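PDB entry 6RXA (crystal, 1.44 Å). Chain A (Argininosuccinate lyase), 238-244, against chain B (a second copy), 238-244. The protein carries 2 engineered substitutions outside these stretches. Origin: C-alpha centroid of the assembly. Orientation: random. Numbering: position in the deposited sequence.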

# COMPACT_ATOMS: atom_id res chain seq x y z
N VAL A 238 -13.45 -9.80 -3.04
CA VAL A 238 -12.05 -10.15 -3.28
C VAL A 238 -11.14 -9.23 -2.47
O VAL A 238 -10.20 -9.69 -1.80
CB VAL A 238 -11.75 -10.09 -4.79
CG1 VAL A 238 -10.33 -10.51 -5.08
CG2 VAL A 238 -12.74 -10.98 -5.56
N ALA A 239 -11.41 -7.93 -2.50
CA ALA A 239 -10.69 -6.99 -1.66
C ALA A 239 -10.84 -7.34 -0.19
O ALA A 239 -9.86 -7.30 0.57
CB ALA A 239 -11.19 -5.57 -1.92
N GLU A 240 -12.06 -7.71 0.23
CA GLU A 240 -12.30 -8.02 1.64
C GLU A 240 -11.56 -9.28 2.07
O GLU A 240 -11.02 -9.34 3.18
CB GLU A 240 -13.79 -8.12 1.92
CG GLU A 240 -14.12 -8.31 3.38
CD GLU A 240 -15.61 -8.47 3.65
OE1 GLU A 240 -16.42 -8.25 2.74
OE2 GLU A 240 -15.96 -8.81 4.78
N HIS A 241 -11.52 -10.29 1.21
CA HIS A 241 -10.75 -11.50 1.51
C HIS A 241 -9.27 -11.16 1.69
O HIS A 241 -8.63 -11.60 2.66
CB HIS A 241 -10.99 -12.51 0.38
CG HIS A 241 -10.58 -13.90 0.70
ND1 HIS A 241 -11.07 -14.99 0.02
CD2 HIS A 241 -9.71 -14.39 1.62
CE1 HIS A 241 -10.52 -16.09 0.50
NE2 HIS A 241 -9.69 -15.76 1.47
N ALA A 242 -8.72 -10.34 0.80
CA ALA A 242 -7.34 -9.89 0.95
C ALA A 242 -7.14 -9.13 2.25
O ALA A 242 -6.11 -9.29 2.92
CB ALA A 242 -6.94 -9.04 -0.25
N PHE A 243 -8.10 -8.29 2.62
CA PHE A 243 -7.96 -7.54 3.86
C PHE A 243 -7.97 -8.44 5.09
O PHE A 243 -7.15 -8.28 6.00
CB PHE A 243 -9.04 -6.48 4.04
CG PHE A 243 -9.03 -5.93 5.43
CD1 PHE A 243 -8.00 -5.10 5.86
CD2 PHE A 243 -10.00 -6.30 6.34
CE1 PHE A 243 -7.95 -4.64 7.14
CE2 PHE A 243 -9.95 -5.83 7.64
CZ PHE A 243 -8.91 -5.00 8.04
N VAL A 244 -8.95 -9.35 5.19
CA VAL A 244 -9.01 -10.16 6.41
C VAL A 244 -7.73 -10.98 6.53
O VAL A 244 -7.16 -11.11 7.62
CB VAL A 244 -10.28 -11.02 6.49
CG1 VAL A 244 -10.31 -11.75 7.84
CG2 VAL A 244 -11.52 -10.17 6.33
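Chain B 238-244: VAEHAFV

Chain B repeats the conformation of chain A: residues 238-244 form one stretch of a longer α-helix, and an exact two-fold axis relates the two copies. The helices run nearly antiparallel, their N-to-C directions 162° apart, and their axes approach to 11.0 Å. That spacing leaves room for an aromatic side chain from each helix; the nearest CA atoms across the pair are those of Phe A243 and Phe B243, 7.2 Å apart.

Val B238 makes no contact with this stretch of chain A; its carbonyl O accepts a helical hydrogen bond from Ala B242 N at 3.1 Å. Ala B239 points toward chain A, directions here being those of the CA-to-CB bonds. Its methyl group, small and apolar, leaves space for the incoming ring: Ala B239 CB lies 4.3 Å from Phe A243 CE1, and Ala B239 O is nearer still to that CE1 atom, at 3.7 Å. Glu B240 points sideways, and its backbone makes the closest contact, CA to Phe A243 CZ at 3.5 Å. The backbone also places Glu B240 CB 4.0 Å from Phe A243 CZ, so the apolar base of the side chain is near the ring; chi1 and chi2 are both t, and both carboxylate oxygens are hydrogen-bonded elsewhere in the structure.

His B241 points away and Ala B242 sideways, and neither touches this stretch of chain A. One turn after Ala B239, Phe B243 points toward the partner and supplies chain B's largest share of the buried surface. Phenylalanine suits the place because its flat apolar ring can lie along its twin: the planes are at 4° and the centroids 4.5 Å apart, but slid so that the rings barely overlap. The CG atoms of Phe B243 and Phe A243 meet at 3.5 Å, and each residue's CB sits over the other's ring face, 3.6 Å from its centroid, in a CH-pi contact. Val B244 points sideways, clear of the contact.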

# COMPACT_ATOMS: atom_id res chain seq x y z
N VAL B 238 -9.23 -0.64 14.16
CA VAL B 238 -8.77 0.57 13.48
C VAL B 238 -8.39 0.25 12.04
O VAL B 238 -8.78 0.96 11.10
CB VAL B 238 -7.60 1.19 14.27
CG1 VAL B 238 -7.13 2.48 13.64
CG2 VAL B 238 -8.01 1.43 15.73
N ALA B 239 -7.64 -0.84 11.84
CA ALA B 239 -7.34 -1.31 10.50
C ALA B 239 -8.62 -1.62 9.73
O ALA B 239 -8.74 -1.26 8.54
CB ALA B 239 -6.46 -2.55 10.57
N GLU B 240 -9.60 -2.26 10.38
CA GLU B 240 -10.83 -2.62 9.70
C GLU B 240 -11.64 -1.40 9.31
O GLU B 240 -12.22 -1.36 8.22
CB GLU B 240 -11.65 -3.59 10.55
CG GLU B 240 -12.88 -4.11 9.86
CD GLU B 240 -13.72 -5.03 10.73
OE1 GLU B 240 -13.28 -5.42 11.82
OE2 GLU B 240 -14.84 -5.36 10.31
N HIS B 241 -11.69 -0.38 10.17
CA HIS B 241 -12.36 0.87 9.82
C HIS B 241 -11.71 1.51 8.60
O HIS B 241 -12.40 1.92 7.65
CB HIS B 241 -12.33 1.77 11.05
CG HIS B 241 -13.28 2.93 10.99
ND1 HIS B 241 -13.69 3.60 12.12
CD2 HIS B 241 -13.88 3.54 9.94
CE1 HIS B 241 -14.51 4.57 11.77
NE2 HIS B 241 -14.64 4.56 10.45
N ALA B 242 -10.39 1.55 8.56
CA ALA B 242 -9.68 2.06 7.40
C ALA B 242 -10.00 1.24 6.15
O ALA B 242 -10.17 1.81 5.05
CB ALA B 242 -8.18 2.08 7.66
N PHE B 243 -10.08 -0.08 6.29
CA PHE B 243 -10.39 -0.90 5.13
C PHE B 243 -11.80 -0.65 4.60
O PHE B 243 -12.00 -0.53 3.38
CB PHE B 243 -10.25 -2.39 5.41
CG PHE B 243 -10.84 -3.21 4.31
CD1 PHE B 243 -10.21 -3.27 3.07
CD2 PHE B 243 -12.05 -3.84 4.46
CE1 PHE B 243 -10.76 -3.97 2.03
CE2 PHE B 243 -12.61 -4.55 3.42
CZ PHE B 243 -11.97 -4.60 2.19
N VAL B 244 -12.81 -0.67 5.47
CA VAL B 244 -14.17 -0.50 4.96
C VAL B 244 -14.28 0.85 4.26
O VAL B 244 -14.89 0.97 3.19
CB VAL B 244 -15.25 -0.72 6.03
CG1 VAL B 244 -16.63 -0.65 5.36
CG2 VAL B 244 -15.07 -2.06 6.71